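Local coordinates for ABC transporter, periplasmic substrate-binding protein (Thermotoga maritima, PDB 2HPG) that probably captures a solute in the periplasm and delivers it to a tripartite ATP-independent (TRAP) transporter, at residues G129-Y141 and E250-I264. Sequence-based numbering, arbitrary orientation. Where two conformers were deposited one is given.
Sequences GIKVLSFYWVQGY and EEEMDKAGIEVSLKI
W137 lays one face of its indole over the CA of G257, a CH-pi contact 3.5 Å from the five-membered ring centroid, while S134 OG lies in plane at its edge. One face of the Y136 ring holds a water over its centre and D254 OD1 beside it, near CD2; the carboxylate plane is tilted 30° from the ring, and D254 O lies at the edge. These rings sit where strand residues 130-141 of this DctP-family periplasmic binding protein run at 20° to helical residues 250-264, and G257 lets the backbones approach closely. With CG anti to the carbonyl carbon (chi1 -75°), the W137 indole swings back to the helix: NE1 donates to M253 O at 3.0 Å from above the carbonyl plane, opposite the helical donor G257 N. F27 of helix 22-37 stacks on the indole. A leucine in place of W137 would probably strip M253 O of its second donor and open a gap above G257. K131 NZ and E250 OE2, 3.1 Å apart, form a salt bridge with a weak hydrogen bond. In an ST turn, S134 OG accepts from Y136 N and donates to the anti lone pair of D254 OD1, 2.6 Å away.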
ATOM      1  N   GLY A 129      -2.139  -9.807 -18.509  1.00 29.42           N
ATOM      2  CA  GLY A 129      -0.863 -10.480 -18.269  1.00 29.05           C
ATOM      3  C   GLY A 129      -0.227 -10.233 -16.908  1.00 28.54           C
ATOM      4  O   GLY A 129       0.960 -10.534 -16.710  1.00 28.71           O
ATOM      5  N   ILE A 130      -1.012  -9.712 -15.958  1.00 27.44           N
ATOM      6  CA  ILE A 130      -0.513  -9.401 -14.613  1.00 27.01           C
ATOM      7  C   ILE A 130      -0.847 -10.533 -13.655  1.00 25.61           C
ATOM      8  O   ILE A 130      -2.010 -10.859 -13.466  1.00 24.94           O
ATOM      9  CB  ILE A 130      -1.145  -8.114 -14.057  1.00 26.70           C
ATOM     10  CG1 ILE A 130      -0.797  -6.915 -14.944  1.00 27.08           C
ATOM     11  CG2 ILE A 130      -0.687  -7.864 -12.597  1.00 27.06           C
ATOM     12  CD1 ILE A 130      -1.705  -5.707 -14.722  1.00 27.02           C
ATOM     13  N   LYS A 131       0.177 -11.123 -13.058  1.00 24.55           N
ATOM     14  CA  LYS A 131       0.009 -12.123 -12.024  1.00 24.11           C
ATOM     15  C   LYS A 131       0.265 -11.471 -10.653  1.00 24.03           C
ATOM     16  O   LYS A 131       1.355 -10.937 -10.403  1.00 24.12           O
ATOM     17  CB  LYS A 131       0.988 -13.278 -12.258  1.00 24.35           C
ATOM     18  CG  LYS A 131       1.113 -14.307 -11.147  1.00 25.20           C
ATOM     19  CD  LYS A 131      -0.190 -15.057 -10.942  1.00 27.01           C
ATOM     20  CE  LYS A 131      -0.105 -15.982  -9.760  1.00 27.63           C
ATOM     21  NZ  LYS A 131      -1.373 -16.738  -9.581  1.00 28.00           N
ATOM     22  N   VAL A 132      -0.740 -11.512  -9.780  1.00 22.89           N
ATOM     23  CA  VAL A 132      -0.577 -11.113  -8.378  1.00 22.29           C
ATOM     24  C   VAL A 132      -0.008 -12.287  -7.565  1.00 21.83           C
ATOM     25  O   VAL A 132      -0.644 -13.332  -7.459  1.00 21.61           O
ATOM     26  CB  VAL A 132      -1.940 -10.623  -7.795  1.00 22.31           C
ATOM     27  CG1 VAL A 132      -1.827 -10.237  -6.321  1.00 22.34           C
ATOM     28  CG2 VAL A 132      -2.468  -9.454  -8.599  1.00 22.66           C
ATOM     29  N   LEU A 133       1.201 -12.141  -7.031  1.00 20.75           N
ATOM     30  CA  LEU A 133       1.784 -13.180  -6.196  1.00 20.67           C
ATOM     31  C   LEU A 133       1.302 -13.063  -4.750  1.00 20.42           C
ATOM     32  O   LEU A 133       1.246 -14.059  -4.010  1.00 20.43           O
ATOM     33  CB  LEU A 133       3.307 -13.075  -6.191  1.00 21.01           C
ATOM     34  CG  LEU A 133       4.082 -13.422  -7.451  1.00 20.46           C
ATOM     35  CD1 LEU A 133       5.533 -13.089  -7.190  1.00 20.60           C
ATOM     36  CD2 LEU A 133       3.932 -14.894  -7.789  1.00 20.93           C
ATOM     37  N   SER A 134       1.001 -11.832  -4.339  1.00 19.65           N
ATOM     38  CA  SER A 134       0.570 -11.571  -2.976  1.00 19.61           C
ATOM     39  C   SER A 134       0.046 -10.155  -2.790  1.00 19.58           C
ATOM     40  O   SER A 134       0.491  -9.227  -3.480  1.00 18.52           O
ATOM     41  CB  SER A 134       1.725 -11.817  -2.002  1.00 19.62           C
ATOM     42  OG  SER A 134       1.307 -11.596  -0.663  1.00 19.99           O
ATOM     43  N   PHE A 135      -0.907 -10.007  -1.863  1.00 19.49           N
ATOM     44  CA  PHE A 135      -1.264  -8.691  -1.323  1.00 19.56           C
ATOM     45  C   PHE A 135      -1.290  -8.650   0.211  1.00 19.11           C
ATOM     46  O   PHE A 135      -1.978  -7.821   0.789  1.00 20.00           O
ATOM     47  CB  PHE A 135      -2.574  -8.150  -1.939  1.00 20.15           C
ATOM     48  CG  PHE A 135      -3.793  -9.022  -1.705  1.00 21.61           C
ATOM     49  CD1 PHE A 135      -4.556  -8.895  -0.532  1.00 21.05           C
ATOM     50  CD2 PHE A 135      -4.210  -9.932  -2.680  1.00 22.50           C
ATOM     51  CE1 PHE A 135      -5.677  -9.676  -0.322  1.00 21.49           C
ATOM     52  CE2 PHE A 135      -5.346 -10.741  -2.478  1.00 22.24           C
ATOM     53  CZ  PHE A 135      -6.080 -10.611  -1.293  1.00 21.99           C
ATOM     54  N   TYR A 136      -0.514  -9.520   0.864  1.00 18.72           N
ATOM     55  CA  TYR A 136      -0.351  -9.506   2.313  1.00 18.27           C
ATOM     56  C   TYR A 136       0.827  -8.646   2.744  1.00 17.87           C
ATOM     57  O   TYR A 136       1.563  -8.992   3.687  1.00 17.69           O
ATOM     58  CB  TYR A 136      -0.107 -10.920   2.830  1.00 19.25           C
ATOM     59  CG  TYR A 136      -1.223 -11.919   2.571  1.00 18.57           C
ATOM     60  CD1 TYR A 136      -2.496 -11.528   2.200  1.00 20.56           C
ATOM     61  CD2 TYR A 136      -0.993 -13.279   2.758  1.00 19.93           C
ATOM     62  CE1 TYR A 136      -3.486 -12.467   1.975  1.00 20.63           C
ATOM     63  CE2 TYR A 136      -1.983 -14.210   2.541  1.00 19.35           C
ATOM     64  CZ  TYR A 136      -3.213 -13.810   2.151  1.00 20.77           C
ATOM     65  OH  TYR A 136      -4.175 -14.781   1.936  1.00 20.02           O
ATOM     66  N   TRP A 137       0.996  -7.516   2.063  1.00 17.53           N
ATOM     67  CA  TRP A 137       2.125  -6.621   2.287  1.00 17.05           C
ATOM     68  C   TRP A 137       1.514  -5.298   2.655  1.00 17.50           C
ATOM     69  O   TRP A 137       0.885  -4.653   1.828  1.00 17.13           O
ATOM     70  CB  TRP A 137       2.990  -6.519   1.024  1.00 16.42           C
ATOM     71  CG  TRP A 137       3.807  -7.756   0.827  1.00 15.52           C
ATOM     72  CD1 TRP A 137       3.361  -8.977   0.414  1.00 15.35           C
ATOM     73  CD2 TRP A 137       5.210  -7.902   1.071  1.00 15.27           C
ATOM     74  NE1 TRP A 137       4.397  -9.878   0.408  1.00 15.90           N
ATOM     75  CE2 TRP A 137       5.546  -9.237   0.797  1.00 14.92           C
ATOM     76  CE3 TRP A 137       6.213  -7.032   1.506  1.00 15.26           C
ATOM     77  CZ2 TRP A 137       6.859  -9.723   0.932  1.00 16.09           C
ATOM     78  CZ3 TRP A 137       7.508  -7.515   1.637  1.00 15.39           C
ATOM     79  CH2 TRP A 137       7.817  -8.844   1.348  1.00 15.74           C
ATOM     80  N   VAL A 138       1.660  -4.924   3.919  1.00 18.41           N
ATOM     81  CA  VAL A 138       0.953  -3.777   4.465  1.00 18.88           C
ATOM     82  C   VAL A 138       1.957  -2.787   5.061  1.00 19.12           C
ATOM     83  O   VAL A 138       2.840  -3.165   5.826  1.00 18.90           O
ATOM     84  CB  VAL A 138      -0.111  -4.281   5.490  1.00 18.80           C
ATOM     85  CG1 VAL A 138      -0.565  -3.206   6.415  1.00 19.22           C
ATOM     86  CG2 VAL A 138      -1.311  -4.883   4.718  1.00 19.51           C
ATOM     87  N   GLN A 139       1.845  -1.517   4.661  1.00 19.29           N
ATOM     88  CA  GLN A 139       2.751  -0.491   5.172  1.00 19.38           C
ATOM     89  C   GLN A 139       2.209   0.182   6.424  1.00 19.44           C
ATOM     90  O   GLN A 139       2.936   0.901   7.107  1.00 20.16           O
ATOM     91  CB  GLN A 139       3.028   0.545   4.095  1.00 19.99           C
ATOM     92  CG  GLN A 139       4.092   0.119   3.114  1.00 20.31           C
ATOM     93  CD  GLN A 139       4.385   1.185   2.119  1.00 20.66           C
ATOM     94  OE1 GLN A 139       4.749   2.293   2.497  1.00 23.15           O
ATOM     95  NE2 GLN A 139       4.203   0.878   0.837  1.00 21.57           N
ATOM     96  N   GLY A 140       0.935  -0.047   6.741  1.00 18.50           N
ATOM     97  CA  GLY A 140       0.348   0.499   7.947  1.00 18.20           C
ATOM     98  C   GLY A 140      -0.637   1.607   7.673  1.00 16.68           C
ATOM     99  O   GLY A 140      -0.869   1.962   6.518  1.00 16.56           O
ATOM    100  N   TYR A 141      -1.205   2.145   8.750  1.00 16.53           N
ATOM    101  CA  TYR A 141      -2.189   3.218   8.678  1.00 15.16           C
ATOM    102  C   TYR A 141      -1.545   4.562   8.466  1.00 15.48           C
ATOM    103  O   TYR A 141      -0.540   4.895   9.094  1.00 14.61           O
ATOM    104  CB  TYR A 141      -3.011   3.306   9.961  1.00 16.00           C
ATOM    105  CG  TYR A 141      -3.869   2.116  10.142  1.00 15.86           C
ATOM    106  CD1 TYR A 141      -5.134   2.057   9.569  1.00 14.76           C
ATOM    107  CD2 TYR A 141      -3.387   0.997  10.783  1.00 16.83           C
ATOM    108  CE1 TYR A 141      -5.908   0.945   9.706  1.00 14.49           C
ATOM    109  CE2 TYR A 141      -4.160  -0.112  10.926  1.00 16.10           C
ATOM    110  CZ  TYR A 141      -5.419  -0.130  10.385  1.00 15.96           C
ATOM    111  OH  TYR A 141      -6.181  -1.257  10.516  1.00 16.88           O
ATOM    112  N   GLU A 250       4.950 -17.948  -4.510  1.00 29.84           N
ATOM    113  CA  GLU A 250       3.756 -17.341  -3.915  1.00 30.22           C
ATOM    114  C   GLU A 250       3.633 -17.558  -2.420  1.00 29.84           C
ATOM    115  O   GLU A 250       3.242 -16.648  -1.700  1.00 29.33           O
ATOM    116  CB  GLU A 250       2.495 -17.915  -4.537  1.00 30.36           C
ATOM    117  CG  GLU A 250       2.264 -17.553  -5.954  1.00 32.03           C
ATOM    118  CD  GLU A 250       1.039 -18.251  -6.525  1.00 33.22           C
ATOM    119  OE1 GLU A 250       0.993 -19.502  -6.503  1.00 37.45           O
ATOM    120  OE2 GLU A 250       0.116 -17.548  -7.002  1.00 39.40           O
ATOM    121  N   GLU A 251       3.904 -18.784  -1.968  1.00 29.77           N
ATOM    122  CA  GLU A 251       3.795 -19.146  -0.541  1.00 29.80           C
ATOM    123  C   GLU A 251       4.837 -18.449   0.303  1.00 28.18           C
ATOM    124  O   GLU A 251       4.552 -17.997   1.403  1.00 27.47           O
ATOM    125  CB  GLU A 251       3.962 -20.664  -0.339  1.00 29.96           C
ATOM    126  CG  GLU A 251       2.768 -21.481  -0.808  1.00 31.65           C
ATOM    127  CD  GLU A 251       2.956 -22.975  -0.603  1.00 32.39           C
ATOM    128  OE1 GLU A 251       4.049 -23.406  -0.164  1.00 36.90           O
ATOM    129  OE2 GLU A 251       1.995 -23.717  -0.888  1.00 36.11           O
ATOM    130  N   GLU A 252       6.061 -18.390  -0.197  1.00 27.06           N
ATOM    131  CA  GLU A 252       7.114 -17.723   0.529  1.00 26.87           C
ATOM    132  C   GLU A 252       6.907 -16.222   0.654  1.00 26.46           C
ATOM    133  O   GLU A 252       7.363 -15.605   1.628  1.00 26.17           O
ATOM    134  CB  GLU A 252       8.455 -17.995  -0.125  1.00 27.40           C
ATOM    135  CG  GLU A 252       8.925 -19.393   0.112  1.00 28.32           C
ATOM    136  CD  GLU A 252       9.003 -19.718   1.576  1.00 32.63           C
ATOM    137  OE1 GLU A 252       9.472 -18.853   2.356  1.00 32.72           O
ATOM    138  OE2 GLU A 252       8.578 -20.840   1.943  1.00 36.01           O
HETATM  139  N   MSE A 253       6.209 -15.619  -0.286  0.50 26.04           N
HETATM  140  CA  MSE A 253       6.034 -14.196  -0.175  0.50 25.86           C
HETATM  141  C   MSE A 253       4.777 -13.785   0.564  0.50 25.41           C
HETATM  142  O   MSE A 253       4.745 -12.712   1.160  0.50 25.07           O
HETATM  143  CB  MSE A 253       6.093 -13.531  -1.522  0.50 25.99           C
HETATM  144  CG  MSE A 253       7.054 -12.376  -1.448  0.50 26.22           C
HETATM  145 SE   MSE A 253       6.425 -11.061  -2.513  0.45 25.27          SE
HETATM  146  CE  MSE A 253       7.952 -10.503  -3.514  0.50 26.49           C
ATOM    147  N   ASP A 254       3.748 -14.626   0.535  1.00 24.95           N
ATOM    148  CA  ASP A 254       2.606 -14.435   1.444  1.00 24.78           C
ATOM    149  C   ASP A 254       3.098 -14.500   2.885  1.00 24.55           C
ATOM    150  O   ASP A 254       2.686 -13.696   3.738  1.00 24.55           O
ATOM    151  CB  ASP A 254       1.549 -15.513   1.226  1.00 24.68           C
ATOM    152  CG  ASP A 254       0.565 -15.176   0.129  1.00 24.33           C
ATOM    153  OD1 ASP A 254       0.374 -13.991  -0.254  1.00 25.33           O
ATOM    154  OD2 ASP A 254      -0.077 -16.135  -0.333  1.00 25.07           O
ATOM    155  N   LYS A 255       3.993 -15.449   3.133  1.00 24.31           N
ATOM    156  CA  LYS A 255       4.628 -15.652   4.435  1.00 24.29           C
ATOM    157  C   LYS A 255       5.522 -14.499   4.889  1.00 23.36           C
ATOM    158  O   LYS A 255       5.443 -14.055   6.036  1.00 22.23           O
ATOM    159  CB  LYS A 255       5.443 -16.928   4.366  1.00 24.58           C
ATOM    160  CG  LYS A 255       6.292 -17.252   5.574  1.00 25.75           C
ATOM    161  CD  LYS A 255       6.855 -18.684   5.438  1.00 27.27           C
ATOM    162  CE  LYS A 255       7.654 -19.080   6.670  1.00 29.85           C
ATOM    163  NZ  LYS A 255       8.621 -18.002   7.059  1.00 33.35           N
ATOM    164  N   ALA A 256       6.386 -14.030   3.996  1.00 22.90           N
ATOM    165  CA  ALA A 256       7.235 -12.876   4.286  1.00 22.67           C
ATOM    166  C   ALA A 256       6.402 -11.615   4.467  1.00 21.53           C
ATOM    167  O   ALA A 256       6.752 -10.735   5.266  1.00 21.84           O
ATOM    168  CB  ALA A 256       8.247 -12.663   3.155  1.00 23.03           C
ATOM    169  N   GLY A 257       5.315 -11.523   3.708  1.00 19.89           N
ATOM    170  CA  GLY A 257       4.434 -10.374   3.745  1.00 19.91           C
ATOM    171  C   GLY A 257       3.659 -10.257   5.039  1.00 20.10           C
ATOM    172  O   GLY A 257       3.612  -9.189   5.637  1.00 19.20           O
ATOM    173  N   ILE A 258       3.004 -11.343   5.459  1.00 19.17           N
ATOM    174  CA  ILE A 258       2.331 -11.413   6.759  0.50 19.26           C
ATOM    175  C   ILE A 258       3.311 -10.977   7.863  1.00 19.27           C
ATOM    176  O   ILE A 258       2.991 -10.214   8.766  1.00 19.33           O
ATOM    177  CB  ILE A 258       1.883 -12.870   7.101  0.50 18.98           C
ATOM    178  CG1 ILE A 258       0.749 -13.377   6.179  0.50 18.27           C
ATOM    179  CG2 ILE A 258       1.448 -12.946   8.573  0.50 18.89           C
ATOM    180  CD1 ILE A 258       0.614 -14.949   6.095  0.60 17.91           C
ATOM    181  N   GLU A 259       4.506 -11.533   7.807  1.00 20.09           N
ATOM    182  CA  GLU A 259       5.507 -11.266   8.851  1.00 20.18           C
ATOM    183  C   GLU A 259       5.874  -9.781   8.967  1.00 19.51           C
ATOM    184  O   GLU A 259       5.877  -9.223  10.074  1.00 19.27           O
ATOM    185  CB  GLU A 259       6.762 -12.092   8.577  1.00 20.95           C
ATOM    186  CG  GLU A 259       7.853 -11.991   9.619  1.00 22.99           C
ATOM    187  CD  GLU A 259       9.150 -12.694   9.196  1.00 25.57           C
ATOM    188  OE1 GLU A 259       9.209 -13.262   8.080  1.00 34.97           O
ATOM    189  OE2 GLU A 259      10.126 -12.676   9.985  1.00 32.94           O
ATOM    190  N   VAL A 260       6.217  -9.139   7.854  1.00 18.16           N
ATOM    191  CA  VAL A 260       6.610  -7.721   7.938  1.00 17.69           C
ATOM    192  C   VAL A 260       5.400  -6.813   8.209  1.00 16.77           C
ATOM    193  O   VAL A 260       5.516  -5.829   8.908  1.00 17.11           O
ATOM    194  CB  VAL A 260       7.431  -7.262   6.708  1.00 17.67           C
ATOM    195  CG1 VAL A 260       6.575  -7.193   5.442  1.00 16.80           C
ATOM    196  CG2 VAL A 260       8.141  -5.918   7.020  1.00 17.05           C
ATOM    197  N   SER A 261       4.226  -7.162   7.701  1.00 16.95           N
ATOM    198  CA  SER A 261       3.008  -6.394   7.972  1.00 16.69           C
ATOM    199  C   SER A 261       2.690  -6.265   9.457  1.00 16.52           C
ATOM    200  O   SER A 261       2.333  -5.190   9.945  1.00 17.02           O
ATOM    201  CB  SER A 261       1.825  -7.052   7.279  1.00 16.94           C
ATOM    202  OG  SER A 261       2.011  -7.086   5.886  1.00 18.29           O
ATOM    203  N   LEU A 262       2.836  -7.359  10.185  1.00 17.42           N
ATOM    204  CA  LEU A 262       2.568  -7.367  11.619  1.00 17.93           C
ATOM    205  C   LEU A 262       3.651  -6.664  12.394  1.00 18.30           C
ATOM    206  O   LEU A 262       3.355  -6.028  13.385  1.00 17.18           O
ATOM    207  CB  LEU A 262       2.441  -8.787  12.136  1.00 18.51           C
ATOM    208  CG  LEU A 262       1.129  -9.467  11.746  1.00 18.48           C
ATOM    209  CD1 LEU A 262       1.282 -10.947  11.957  1.00 20.55           C
ATOM    210  CD2 LEU A 262      -0.020  -8.940  12.553  1.00 18.54           C
ATOM    211  N   LYS A 263       4.907  -6.807  11.976  1.00 19.04           N
ATOM    212  CA  LYS A 263       6.004  -6.076  12.619  1.00 19.10           C
ATOM    213  C   LYS A 263       5.820  -4.567  12.447  1.00 18.28           C
ATOM    214  O   LYS A 263       5.974  -3.787  13.388  1.00 18.16           O
ATOM    215  CB  LYS A 263       7.354  -6.505  12.045  1.00 19.99           C
ATOM    216  CG  LYS A 263       8.554  -6.171  12.936  1.00 20.76           C
ATOM    217  CD  LYS A 263       9.895  -6.392  12.242  1.00 22.22           C
ATOM    218  CE  LYS A 263      11.052  -6.301  13.268  1.00 26.12           C
ATOM    219  NZ  LYS A 263      12.408  -6.180  12.651  1.00 28.29           N
ATOM    220  N   ILE A 264       5.492  -4.158  11.238  1.00 17.29           N
ATOM    221  CA  ILE A 264       5.158  -2.767  10.954  1.00 16.85           C
ATOM    222  C   ILE A 264       3.998  -2.282  11.840  1.00 17.35           C
ATOM    223  O   ILE A 264       4.121  -1.264  12.525  1.00 17.80           O
ATOM    224  CB  ILE A 264       4.842  -2.535   9.447  1.00 16.27           C
ATOM    225  CG1 ILE A 264       6.108  -2.634   8.601  1.00 15.55           C
ATOM    226  CG2 ILE A 264       4.237  -1.155   9.229  1.00 16.76           C
ATOM    227  CD1 ILE A 264       5.858  -2.523   7.110  1.00 15.68           C
TER
HETATM  228  O   HOH W   1      -0.666 -15.865  -2.901  1.00 42.14           O
HETATM  229  O   HOH W   2      -2.027 -12.640  -0.960  1.00 16.73           O